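Local coordinates for 6-phosphogluconolactonase (Shewanella baltica, PDB 3NWP), which probably hydrolyses 6-phosphogluconolactone to 6-phosphogluconate, the second step of the oxidative pentose phosphate pathway, at residues T6-F11 / Q197-Y202; E31-R36 / S60-D65; A39-S44 / E90-N95; N155-Q160 / D209-M214; L178-I183 / I216-A221. All coordinates share one frame; numbering follows the deposited sequence. Where two conformers were deposited one is given.

Contact 1 of 5, residues T6-F11 / Q197-Y202; sequences TVFKSF and QKLSVY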
# COMPACT_ATOMS: atom_id res chain seq x y z
N THR A 6 10.48 14.21 8.54
CA THR A 6 10.43 13.46 7.31
C THR A 6 11.68 12.57 7.22
O THR A 6 12.76 12.92 7.80
CB THR A 6 10.33 14.32 6.01
OG1 THR A 6 11.60 14.95 5.74
CG2 THR A 6 9.19 15.37 6.04
N VAL A 7 11.59 11.48 6.45
CA VAL A 7 12.72 10.69 6.00
C VAL A 7 12.54 10.55 4.49
O VAL A 7 11.57 9.93 4.04
CB VAL A 7 12.81 9.32 6.64
CG1 VAL A 7 13.94 8.47 6.01
CG2 VAL A 7 13.03 9.45 8.18
N PHE A 8 13.45 11.13 3.72
CA PHE A 8 13.29 11.31 2.31
C PHE A 8 14.55 10.83 1.60
O PHE A 8 15.69 11.26 1.92
CB PHE A 8 13.02 12.78 2.01
CG PHE A 8 12.85 13.05 0.54
CD1 PHE A 8 11.63 12.88 -0.10
CD2 PHE A 8 13.96 13.45 -0.20
CE1 PHE A 8 11.51 13.13 -1.50
CE2 PHE A 8 13.84 13.68 -1.59
CZ PHE A 8 12.62 13.53 -2.20
N LYS A 9 14.40 9.89 0.67
CA LYS A 9 15.50 9.29 -0.11
C LYS A 9 15.25 9.53 -1.58
O LYS A 9 14.22 9.09 -2.13
CB LYS A 9 15.60 7.83 0.23
CG LYS A 9 15.91 7.58 1.70
CD LYS A 9 16.26 6.12 1.93
CE LYS A 9 16.52 5.82 3.41
NZ LYS A 9 17.17 4.44 3.50
N SER A 10 16.15 10.25 -2.22
CA SER A 10 16.05 10.49 -3.65
C SER A 10 17.14 9.71 -4.39
O SER A 10 18.18 9.32 -3.81
CB SER A 10 16.19 11.98 -3.98
OG SER A 10 17.50 12.49 -3.65
N PHE A 11 16.85 9.49 -5.68
CA PHE A 11 17.67 8.65 -6.55
C PHE A 11 17.78 9.27 -7.95
O PHE A 11 16.93 10.04 -8.35
CB PHE A 11 17.08 7.25 -6.66
CG PHE A 11 17.00 6.56 -5.36
CD1 PHE A 11 15.91 6.75 -4.53
CD2 PHE A 11 18.06 5.74 -4.92
CE1 PHE A 11 15.87 6.14 -3.28
CE2 PHE A 11 18.02 5.13 -3.67
CZ PHE A 11 16.93 5.32 -2.87
N GLN A 197 5.81 16.12 -10.73
CA GLN A 197 4.47 16.40 -10.23
C GLN A 197 4.23 15.77 -8.85
O GLN A 197 3.73 16.44 -7.92
CB GLN A 197 3.34 15.97 -11.19
CG GLN A 197 1.96 16.26 -10.60
CD GLN A 197 0.85 16.16 -11.62
OE1 GLN A 197 1.04 15.60 -12.70
NE2 GLN A 197 -0.33 16.67 -11.27
N LYS A 198 4.56 14.49 -8.71
CA LYS A 198 4.41 13.85 -7.39
C LYS A 198 5.26 14.52 -6.34
O LYS A 198 4.87 14.61 -5.15
CB LYS A 198 4.76 12.35 -7.47
CG LYS A 198 3.77 11.47 -8.20
CD LYS A 198 2.36 11.52 -7.59
CE LYS A 198 1.37 10.63 -8.34
NZ LYS A 198 1.71 9.14 -8.15
N LEU A 199 6.46 14.97 -6.69
CA LEU A 199 7.29 15.67 -5.69
C LEU A 199 6.57 16.96 -5.25
O LEU A 199 6.52 17.25 -4.04
CB LEU A 199 8.69 15.99 -6.21
CG LEU A 199 9.61 16.75 -5.24
CD1 LEU A 199 9.94 15.81 -4.11
CD2 LEU A 199 10.83 17.27 -6.05
N SER A 200 5.99 17.69 -6.21
CA SER A 200 5.26 18.91 -5.87
C SER A 200 4.07 18.62 -4.93
O SER A 200 3.85 19.32 -3.95
CB SER A 200 4.74 19.58 -7.16
OG SER A 200 3.98 20.75 -6.84
N VAL A 201 3.31 17.56 -5.24
CA VAL A 201 2.16 17.15 -4.41
C VAL A 201 2.61 16.71 -3.02
O VAL A 201 1.98 16.99 -2.03
CB VAL A 201 1.31 16.09 -5.15
CG1 VAL A 201 0.20 15.52 -4.27
CG2 VAL A 201 0.80 16.69 -6.49
N TYR A 202 3.72 15.97 -2.95
CA TYR A 202 4.30 15.58 -1.64
C TYR A 202 4.65 16.83 -0.80
O TYR A 202 4.34 16.90 0.38
CB TYR A 202 5.53 14.67 -1.85
CG TYR A 202 6.35 14.46 -0.60
CD1 TYR A 202 5.92 13.67 0.45
CD2 TYR A 202 7.60 15.01 -0.52
CE1 TYR A 202 6.69 13.48 1.59
CE2 TYR A 202 8.37 14.82 0.60
CZ TYR A 202 7.90 14.06 1.65
OH TYR A 202 8.71 13.91 2.75
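Phe8 and Tyr202 form the aromatic part of this contact. Their planes are tilted by only 19°, but the ring centroids lie 5.8 Å apart, so the rings are slid past each other and barely overlap. The nearest approach is between Phe8 CD1 and Tyr202 CE2, at 3.9 Å. Both rings reach across because CG stands opposite the backbone N in each residue (chi1 179° in Phe8, 168° in Tyr202).

The aliphatic part comes from Leu199, one helical turn before Tyr202. Its CD1 methyl sits 4.0 Å from CZ of Phe8, and the two side chains meet at about a right angle. Strand 8-11 pairs in parallel with strand 227-232 at an edge of the sheet, and helix 196-206 packs against that same region: Phe8 and Leu199 both touch Trp231. A serine at Phe8 would probably take from Leu199 CD1 and Tyr202 CE2 the apolar ring they lean on and open a gap between strand and helix.

The remaining touch is of mixed character. The Tyr202 hydroxyl lies against the methyl of Thr6, with OH 3.6 Å from CG2, in plain van der Waals contact.

Contact 2 of 5, residues E31-R36 / S60-D65; sequences EAVDAR and SIDWSD
Val33, on the last turns of helix 14-36, points its isopropyl group at Asp62 and Asp65 in the loop between helix 50-58 and strand 66-74. Strand 39-43, helix 50-58 and the parallel neighbour strand 66-74 make a beta-alpha-beta crossover; 60-65 is the return loop of this unit, and helix 14-36 packs against it. Val33 also packs on Ala39 of the first of these strands.

The two valine methyls divide the work. CG1, opposite the backbone N at chi1 173°, faces both aspartates: it lies 3.8 Å from Asp62 OD2 and 3.9 Å from Asp65 CB. CG2 turns to the backbone and rests 3.9 Å from Asp65 O. The side chains of Val33 and Asp65 meet at about a right angle, whereas Asp62 comes in at a slant, its CB also near CG1. An alanine in place of Val33 would probably open a gap beside Asp65 CB and leave the methylene of Asp62 without its apolar neighbour.

Asp65 OD1 forms a salt bridge with Lys38, just beyond the helix. Asp62 is the centre of an inverse gamma turn, and its backbone N is hydrogen-bonded to Gln30 OE1, one turn earlier on helix 14-36 than Val33, so a polar bond also holds the loop to that helix. The loop then tightens into a short 3-10 segment, 63-64, closed by the backbone bond from Asp65 N to Asp62 O at 2.9 Å.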
# COMPACT_ATOMS: atom_id res chain seq x y z
N GLU A 31 14.07 -10.65 7.69
CA GLU A 31 14.30 -10.50 9.13
C GLU A 31 13.01 -10.79 9.94
O GLU A 31 13.05 -11.28 11.09
CB GLU A 31 14.83 -9.08 9.41
CG GLU A 31 16.20 -8.83 8.85
CD GLU A 31 16.62 -7.36 8.74
OE1 GLU A 31 15.80 -6.44 8.95
OE2 GLU A 31 17.80 -7.14 8.38
N ALA A 32 11.84 -10.49 9.37
CA ALA A 32 10.59 -10.84 9.97
C ALA A 32 10.34 -12.34 9.98
O ALA A 32 9.92 -12.87 11.00
CB ALA A 32 9.42 -10.08 9.34
N VAL A 33 10.61 -13.03 8.87
CA VAL A 33 10.54 -14.50 8.82
C VAL A 33 11.49 -15.07 9.87
O VAL A 33 11.11 -15.98 10.65
CB VAL A 33 10.84 -15.06 7.46
CG1 VAL A 33 10.93 -16.63 7.51
CG2 VAL A 33 9.79 -14.61 6.44
N ASP A 34 12.73 -14.57 9.94
CA ASP A 34 13.66 -15.07 10.96
C ASP A 34 13.10 -14.90 12.36
O ASP A 34 13.19 -15.82 13.20
CB ASP A 34 15.04 -14.40 10.87
CG ASP A 34 15.79 -14.71 9.58
OD1 ASP A 34 15.44 -15.65 8.85
OD2 ASP A 34 16.75 -13.95 9.31
N ALA A 35 12.55 -13.73 12.67
CA ALA A 35 12.12 -13.45 14.03
C ALA A 35 10.88 -14.17 14.40
O ALA A 35 10.78 -14.61 15.55
CB ALA A 35 11.92 -11.90 14.22
N ARG A 36 9.92 -14.25 13.51
CA ARG A 36 8.55 -14.69 13.82
C ARG A 36 8.04 -15.90 13.09
O ARG A 36 6.94 -16.40 13.39
CB ARG A 36 7.58 -13.51 13.65
CG ARG A 36 7.74 -12.46 14.74
CD ARG A 36 6.89 -11.18 14.50
NE ARG A 36 7.43 -10.38 13.40
CZ ARG A 36 8.46 -9.56 13.49
NH1 ARG A 36 9.13 -9.41 14.65
NH2 ARG A 36 8.89 -8.91 12.41
N SER A 60 16.04 -13.64 -3.32
CA SER A 60 16.13 -14.94 -2.68
C SER A 60 15.91 -14.82 -1.17
O SER A 60 16.84 -14.59 -0.40
CB SER A 60 17.51 -15.58 -2.95
OG SER A 60 17.57 -16.89 -2.38
N ILE A 61 14.63 -14.77 -0.81
CA ILE A 61 14.21 -14.82 0.60
C ILE A 61 13.17 -15.94 0.70
O ILE A 61 12.73 -16.52 -0.33
CB ILE A 61 13.62 -13.44 1.07
CG1 ILE A 61 12.39 -13.04 0.29
CG2 ILE A 61 14.72 -12.34 1.01
CD1 ILE A 61 11.49 -11.89 0.99
N ASP A 62 12.76 -16.20 1.96
CA ASP A 62 11.79 -17.24 2.27
C ASP A 62 10.36 -16.78 1.90
O ASP A 62 9.48 -16.66 2.77
CB ASP A 62 11.90 -17.62 3.76
CG ASP A 62 13.17 -18.31 4.13
OD1 ASP A 62 13.77 -19.04 3.30
OD2 ASP A 62 13.62 -18.21 5.31
N TRP A 63 10.08 -16.57 0.61
CA TRP A 63 8.80 -16.09 0.12
C TRP A 63 7.58 -16.90 0.54
O TRP A 63 6.48 -16.36 0.67
CB TRP A 63 8.78 -15.90 -1.40
CG TRP A 63 9.50 -14.67 -1.92
CD1 TRP A 63 10.66 -14.65 -2.62
CD2 TRP A 63 9.11 -13.30 -1.75
NE1 TRP A 63 11.01 -13.35 -2.93
CE2 TRP A 63 10.07 -12.50 -2.39
CE3 TRP A 63 8.02 -12.67 -1.13
CZ2 TRP A 63 9.97 -11.12 -2.43
CZ3 TRP A 63 7.93 -11.29 -1.15
CH2 TRP A 63 8.90 -10.52 -1.79
N SER A 64 7.80 -18.21 0.71
CA SER A 64 6.69 -19.09 1.10
C SER A 64 6.21 -18.85 2.53
O SER A 64 5.12 -19.29 2.91
CB SER A 64 7.04 -20.59 0.85
OG SER A 64 8.12 -21.03 1.67
N ASP A 65 6.99 -18.12 3.29
CA ASP A 65 6.66 -17.74 4.66
C ASP A 65 6.23 -16.25 4.68
O ASP A 65 6.12 -15.69 5.78
CB ASP A 65 7.83 -17.96 5.57
CG ASP A 65 8.22 -19.44 5.67
OD1 ASP A 65 7.29 -20.22 5.93
OD2 ASP A 65 9.41 -19.76 5.53

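Contact 3 of 5, residues A39-S44 / E90-N95; sequences ASLVVS and EHLLQN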
# COMPACT_ATOMS: atom_id res chain seq x y z
N ALA A 39 6.02 -13.59 7.73
CA ALA A 39 6.06 -12.15 7.58
C ALA A 39 4.86 -11.73 6.76
O ALA A 39 4.17 -12.55 6.18
CB ALA A 39 7.34 -11.72 6.88
N SER A 40 4.55 -10.43 6.79
CA SER A 40 3.45 -9.88 6.01
C SER A 40 3.87 -8.60 5.29
O SER A 40 4.61 -7.76 5.82
CB SER A 40 2.20 -9.64 6.84
OG SER A 40 2.46 -8.78 7.91
N LEU A 41 3.43 -8.53 4.04
CA LEU A 41 3.69 -7.43 3.10
C LEU A 41 2.36 -6.92 2.52
O LEU A 41 1.53 -7.71 2.06
CB LEU A 41 4.52 -7.95 1.98
CG LEU A 41 4.79 -7.04 0.80
CD1 LEU A 41 5.62 -5.80 1.20
CD2 LEU A 41 5.48 -7.81 -0.42
N VAL A 42 2.17 -5.60 2.54
CA VAL A 42 1.04 -4.95 1.88
C VAL A 42 1.63 -4.15 0.76
O VAL A 42 2.59 -3.39 0.92
CB VAL A 42 0.31 -4.02 2.83
CG1 VAL A 42 -0.81 -3.22 2.09
CG2 VAL A 42 -0.26 -4.84 4.08
N VAL A 43 1.09 -4.32 -0.45
CA VAL A 43 1.50 -3.54 -1.58
C VAL A 43 0.34 -2.74 -2.21
O VAL A 43 -0.84 -3.14 -2.07
CB VAL A 43 2.16 -4.38 -2.68
CG1 VAL A 43 3.47 -5.05 -2.09
CG2 VAL A 43 1.21 -5.50 -3.25
N SER A 44 0.70 -1.68 -2.93
CA SER A 44 -0.24 -0.86 -3.65
C SER A 44 -0.13 -1.06 -5.16
O SER A 44 0.86 -1.59 -5.67
CB SER A 44 -0.03 0.61 -3.27
OG SER A 44 -0.21 0.82 -1.87
N GLU A 90 0.47 -10.67 -12.02
CA GLU A 90 1.29 -10.71 -13.22
C GLU A 90 2.74 -10.43 -12.93
O GLU A 90 3.63 -11.10 -13.51
CB GLU A 90 0.80 -9.74 -14.29
CG GLU A 90 -0.56 -10.10 -14.88
CD GLU A 90 -1.00 -9.20 -16.05
OE1 GLU A 90 -2.23 -9.18 -16.36
OE2 GLU A 90 -0.13 -8.55 -16.67
N HIS A 91 3.00 -9.44 -12.07
CA HIS A 91 4.34 -8.91 -11.90
C HIS A 91 5.08 -9.29 -10.62
O HIS A 91 6.30 -9.39 -10.65
CB HIS A 91 4.32 -7.38 -12.00
CG HIS A 91 3.82 -6.88 -13.31
ND1 HIS A 91 4.61 -6.86 -14.44
CD2 HIS A 91 2.60 -6.44 -13.69
CE1 HIS A 91 3.89 -6.42 -15.46
NE2 HIS A 91 2.67 -6.15 -15.04
N LEU A 92 4.38 -9.42 -9.48
CA LEU A 92 5.03 -9.77 -8.22
C LEU A 92 5.08 -11.29 -7.97
O LEU A 92 6.08 -11.80 -7.52
CB LEU A 92 4.38 -9.01 -7.04
CG LEU A 92 4.95 -9.28 -5.64
CD1 LEU A 92 6.41 -8.83 -5.61
CD2 LEU A 92 4.13 -8.49 -4.56
N LEU A 93 3.95 -11.97 -8.21
CA LEU A 93 3.81 -13.37 -7.80
C LEU A 93 4.37 -14.25 -8.93
O LEU A 93 3.64 -15.04 -9.60
CB LEU A 93 2.36 -13.68 -7.54
CG LEU A 93 1.70 -12.86 -6.45
CD1 LEU A 93 0.27 -13.42 -6.22
CD2 LEU A 93 2.49 -12.93 -5.11
N GLN A 94 5.64 -14.03 -9.18
CA GLN A 94 6.38 -14.66 -10.30
C GLN A 94 7.76 -15.05 -9.76
O GLN A 94 8.19 -14.60 -8.69
CB GLN A 94 6.54 -13.66 -11.43
CG GLN A 94 5.21 -13.17 -12.08
CD GLN A 94 4.49 -14.27 -12.83
OE1 GLN A 94 5.13 -15.17 -13.37
NE2 GLN A 94 3.18 -14.22 -12.85
N ASN A 95 8.50 -15.91 -10.46
CA ASN A 95 9.87 -16.18 -10.03
C ASN A 95 9.91 -16.70 -8.58
O ASN A 95 9.12 -17.58 -8.25
CB ASN A 95 10.76 -14.97 -10.33
CG ASN A 95 10.65 -14.55 -11.79
OD1 ASN A 95 10.77 -15.40 -12.68
ND2 ASN A 95 10.37 -13.28 -12.05
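Strand 39-43 and the residues that follow helix 84-91 keep their backbones well apart, the nearest pair of CA atoms being Val43 and Leu92 at 9.8 Å, so the contact is made wholly by side chains. Leu92 reaches in from one side and the strand residues from the other. Its CG stands opposite the backbone N (chi1 179°), which extends the chain straight toward the strand, and one methyl, CD2, does all the touching. It meets Val43 CG1 at 4.3 Å and Leu41 CD2 at 4.4 Å.

Leu41 and Val43 are two residues apart on the strand and therefore face the same way, which is why a single methyl can reach both. The distances are those of loose van der Waals packing, and the buried surface is modest at 77 Å². All three residues are nevertheless buried, because neighbours complete the layer: Leu92 also packs on Phe53 and Leu56 of helix 50-58, while Leu41 touches Ile68 of strand 66-74 and Leu29 of helix 14-36.

Beyond Leu92 the chain turns sharply at Leu93, the centre of an inverse gamma turn, with a weak backbone bond from Gln94 N to Leu92 O at 2.8 Å. Strand 39-43 pairs in parallel with strands 66-74 and 132-135, so this is the apolar packing of a covering segment on an inner parallel strand, characteristic of a Rossmann-like alpha/beta sandwich.

Contact 4 of 5, residues N155-Q160 / D209-M214; sequences NALTTQ and DDVHAM
Leu157 reaches Val211 and His212 with CG beside its own backbone N (chi1 -62°) and the chain then extended, which carries CD1 out from helix 153-158. On the other side, Val211 has CG2 set between its backbone N and carbonyl carbon, and this is the methyl that receives the leucine. CD1 of Leu157 and CG2 of Val211 lie 3.7 Å apart, and the two side chains pass antiparallel.

The same leucine methyl is 4.2 Å from His212 NE2, approaching the imidazole obliquely. Val211 CG2 also lies above that ring, nearer its margin than its middle, so this methyl touches both the leucine and the histidine. The same NE2 is hydrogen-bonded to Glu154 OE1, also on helix 153-158, which ties the imidazole to that helix by a polar link beside the apolar one.

Asp210 shapes the loop that presents these residues. Its OD1 accepts from Ala213 N at 3.2 Å, with an N-H...O angle of 146° and the donor lying 64° out of the carboxylate plane. Residues 211-213 coil like a helix but lack its regular hydrogen bonding. The contact therefore joins the end of a short helix to a surface loop whose turn is held by an Asx motif, on the stretch of chain between helices 196-206 and 217-220.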
# COMPACT_ATOMS: atom_id res chain seq x y z
N ASN A 155 -14.76 7.23 8.02
CA ASN A 155 -14.81 5.85 8.37
C ASN A 155 -13.44 5.16 8.12
O ASN A 155 -12.95 4.44 8.99
CB ASN A 155 -15.95 5.10 7.69
CG ASN A 155 -16.18 3.74 8.31
OD1 ASN A 155 -16.11 3.61 9.54
ND2 ASN A 155 -16.44 2.74 7.50
N ALA A 156 -12.91 5.32 6.95
CA ALA A 156 -11.60 4.71 6.67
C ALA A 156 -10.56 5.15 7.69
O ALA A 156 -9.70 4.35 8.08
CB ALA A 156 -11.17 5.01 5.26
N LEU A 157 -10.60 6.42 8.07
CA LEU A 157 -9.59 7.01 8.98
C LEU A 157 -9.77 6.64 10.44
O LEU A 157 -8.85 6.81 11.24
CB LEU A 157 -9.55 8.54 8.82
CG LEU A 157 -9.15 9.03 7.44
CD1 LEU A 157 -9.25 10.54 7.43
CD2 LEU A 157 -7.72 8.51 7.04
N THR A 158 -10.98 6.18 10.81
CA THR A 158 -11.29 5.96 12.23
C THR A 158 -11.83 4.57 12.64
O THR A 158 -11.81 4.24 13.86
CB THR A 158 -12.24 7.07 12.74
OG1 THR A 158 -13.48 6.99 12.02
CG2 THR A 158 -11.61 8.46 12.58
N THR A 159 -12.19 3.74 11.68
CA THR A 159 -12.66 2.40 11.95
C THR A 159 -11.59 1.53 12.57
O THR A 159 -10.38 1.76 12.34
CB THR A 159 -13.22 1.74 10.72
OG1 THR A 159 -13.90 0.53 11.10
CG2 THR A 159 -12.11 1.36 9.69
N GLN A 160 -12.01 0.57 13.38
CA GLN A 160 -11.11 -0.52 13.78
C GLN A 160 -11.20 -1.72 12.91
O GLN A 160 -10.37 -2.64 13.06
CB GLN A 160 -11.41 -0.89 15.26
CG GLN A 160 -11.08 0.21 16.26
CD GLN A 160 -9.58 0.46 16.33
OE1 GLN A 160 -9.12 1.56 16.09
NE2 GLN A 160 -8.83 -0.60 16.49
N ASP A 209 -1.31 19.25 8.41
CA ASP A 209 -1.76 17.95 8.88
C ASP A 209 -3.28 17.77 8.74
O ASP A 209 -3.82 16.90 9.41
CB ASP A 209 -1.26 17.69 10.29
CG ASP A 209 -1.72 18.76 11.30
OD1 ASP A 209 -2.45 19.71 10.92
OD2 ASP A 209 -1.29 18.62 12.44
N ASP A 210 -3.89 18.50 7.79
CA ASP A 210 -5.36 18.39 7.43
C ASP A 210 -5.53 17.11 6.56
O ASP A 210 -5.42 17.14 5.32
CB ASP A 210 -5.84 19.65 6.71
CG ASP A 210 -7.32 19.59 6.28
OD1 ASP A 210 -7.97 18.52 6.38
OD2 ASP A 210 -7.80 20.66 5.80
N VAL A 211 -5.85 16.01 7.22
CA VAL A 211 -5.94 14.71 6.54
C VAL A 211 -7.14 14.67 5.58
O VAL A 211 -7.11 14.03 4.54
CB VAL A 211 -5.95 13.55 7.57
CG1 VAL A 211 -4.75 13.65 8.52
CG2 VAL A 211 -7.27 13.50 8.35
N HIS A 212 -8.21 15.40 5.90
CA HIS A 212 -9.37 15.37 5.05
C HIS A 212 -9.12 15.98 3.70
O HIS A 212 -9.73 15.57 2.73
CB HIS A 212 -10.59 16.01 5.78
CG HIS A 212 -11.02 15.20 6.96
ND1 HIS A 212 -10.59 15.46 8.25
CD2 HIS A 212 -11.77 14.07 7.04
CE1 HIS A 212 -11.09 14.56 9.07
NE2 HIS A 212 -11.81 13.70 8.36
N ALA A 213 -8.20 16.94 3.61
CA ALA A 213 -7.85 17.50 2.31
C ALA A 213 -6.88 16.57 1.52
O ALA A 213 -7.04 16.40 0.30
CB ALA A 213 -7.18 18.89 2.51
N MSE A 214 -5.91 16.01 2.22
CA MSE A 214 -4.89 15.11 1.60
C MSE A 214 -4.63 13.93 2.53
O MSE A 214 -3.82 14.02 3.45
CB MSE A 214 -3.59 15.87 1.31
CG MSE A 214 -3.72 16.99 0.27
SE MSE A 214 -2.14 17.89 -0.17
CE MSE A 214 -1.47 16.62 -1.22

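Contact 5 of 5, residues L178-I183 / I216-A221; sequences LSKSAI and IRAVLA
Lys180 meets Ala218 through the aliphatic part of its chain, CD lying 4.1 Å from the alanine CB. The lysine stretches out with CG opposite the backbone N (chi1 -174°) and bends at chi3 (81°), so the methylene rather than the ammonium lies by the alanine. Its NZ is turned to Leu157 O in a weak hydrogen bond. Further along, the CG2 methyls of Ile183 and Val219 approach to 4.3 Å, a looser apolar touch.

These are two short helices, 180-184 and 217-220, that meet over the central sheet of the alpha/beta fold: Ile183 rests on Val133 of strand 132-135, and Val219 on Leu135 of that strand and on Ile189 of strand 189-194.

What fixes the two backbones lies further out. Ser179 is the N-cap of the first helix, its OG accepting from Ala182 N at 3.1 Å with an N-H...O angle of 155°. In the second helix Ile216 O takes two backbone donors, Val219 N and Leu220 N, each at 3.0 Å. Arg217, pointing to the far side from Lys180, hydrogen-bonds through its guanidinium to the carbonyls of Gln204, Ala205 and Asp210.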
# COMPACT_ATOMS: atom_id res chain seq x y z
N LEU A 178 -7.83 -1.02 2.86
CA LEU A 178 -7.41 -1.20 4.24
C LEU A 178 -7.63 0.12 4.97
O LEU A 178 -7.52 1.19 4.43
CB LEU A 178 -5.94 -1.68 4.34
CG LEU A 178 -5.57 -3.01 3.72
CD1 LEU A 178 -4.13 -3.47 4.18
CD2 LEU A 178 -6.59 -4.11 3.94
N SER A 179 -7.94 0.02 6.25
CA SER A 179 -8.18 1.16 7.10
C SER A 179 -6.89 1.81 7.57
O SER A 179 -5.84 1.20 7.51
CB SER A 179 -8.97 0.75 8.34
OG SER A 179 -8.27 -0.24 9.08
N LYS A 180 -6.99 3.05 8.02
CA LYS A 180 -5.84 3.68 8.67
C LYS A 180 -5.34 2.85 9.83
O LYS A 180 -4.11 2.63 9.99
CB LYS A 180 -6.17 5.10 9.10
CG LYS A 180 -5.00 5.88 9.66
CD LYS A 180 -5.47 7.06 10.52
CE LYS A 180 -5.86 6.62 11.92
NZ LYS A 180 -6.46 7.76 12.68
N SER A 181 -6.23 2.39 10.69
CA SER A 181 -5.79 1.62 11.84
C SER A 181 -4.99 0.39 11.40
O SER A 181 -3.96 0.05 12.01
CB SER A 181 -6.96 1.26 12.76
OG SER A 181 -7.90 0.52 12.08
N ALA A 182 -5.44 -0.27 10.33
CA ALA A 182 -4.70 -1.44 9.80
C ALA A 182 -3.34 -1.03 9.23
O ALA A 182 -2.31 -1.68 9.50
CB ALA A 182 -5.52 -2.14 8.68
N ILE A 183 -3.32 0.01 8.43
CA ILE A 183 -2.06 0.46 7.74
C ILE A 183 -1.05 0.92 8.75
O ILE A 183 0.16 0.65 8.59
CB ILE A 183 -2.38 1.55 6.69
CG1 ILE A 183 -3.11 0.98 5.49
CG2 ILE A 183 -1.14 2.40 6.23
CD1 ILE A 183 -2.31 -0.01 4.58
N ILE A 216 -2.98 11.18 2.56
CA ILE A 216 -1.60 10.76 2.75
C ILE A 216 -1.02 11.37 4.05
O ILE A 216 -0.16 10.80 4.69
CB ILE A 216 -0.75 11.07 1.50
CG1 ILE A 216 0.67 10.50 1.65
CG2 ILE A 216 -0.59 12.60 1.30
CD1 ILE A 216 0.75 8.94 1.80
N ARG A 217 -1.51 12.57 4.44
CA ARG A 217 -1.06 13.13 5.68
C ARG A 217 -1.28 12.30 6.92
O ARG A 217 -0.57 12.45 7.90
CB ARG A 217 -1.71 14.54 5.87
CG ARG A 217 -1.28 15.55 4.81
CD ARG A 217 -2.19 16.77 4.77
NE ARG A 217 -1.66 17.83 3.93
CZ ARG A 217 -2.38 18.84 3.44
NH1 ARG A 217 -3.70 18.87 3.63
NH2 ARG A 217 -1.79 19.80 2.71
N ALA A 218 -2.30 11.41 6.90
CA ALA A 218 -2.51 10.53 8.04
C ALA A 218 -1.33 9.60 8.30
O ALA A 218 -1.05 9.25 9.44
CB ALA A 218 -3.82 9.73 7.89
N VAL A 219 -0.61 9.28 7.22
CA VAL A 219 0.63 8.50 7.28
C VAL A 219 1.86 9.40 7.56
O VAL A 219 2.66 9.08 8.43
CB VAL A 219 0.83 7.74 5.96
CG1 VAL A 219 2.22 7.11 5.87
CG2 VAL A 219 -0.27 6.64 5.82
N LEU A 220 1.89 10.55 6.91
CA LEU A 220 3.09 11.45 7.04
C LEU A 220 3.17 12.17 8.35
O LEU A 220 4.28 12.47 8.80
CB LEU A 220 3.11 12.47 5.93
CG LEU A 220 3.16 11.92 4.49
CD1 LEU A 220 3.19 13.01 3.42
CD2 LEU A 220 4.34 10.90 4.30
N ALA A 221 2.03 12.44 8.98
CA ALA A 221 2.00 13.31 10.16
C ALA A 221 2.26 12.56 11.44
O ALA A 221 2.64 13.18 12.45
CB ALA A 221 0.70 14.09 10.22

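From the N terminus, segment 6-11, on strand 8-11, opens contact 1, which closes at helix 196-206 and joins an edge strand to that helix; contacts 2 and 3 nest within its loop. Helix 14-36 opens contact 2, and strand 39-43 opens contact 3 before contact 2 closes at 60-65; the two cross and touch where Asp65 O meets Ala39 N. They bring helix 14-36 to the loop before strand 66-74, and the segment after helix 84-91 to strand 39-43. Contacts 4 and 5, with centres about 7 Å apart, start at 155-160 and 178-183, cross each other and contact 1, and join the 153-184 region to the chain after helix 196-206.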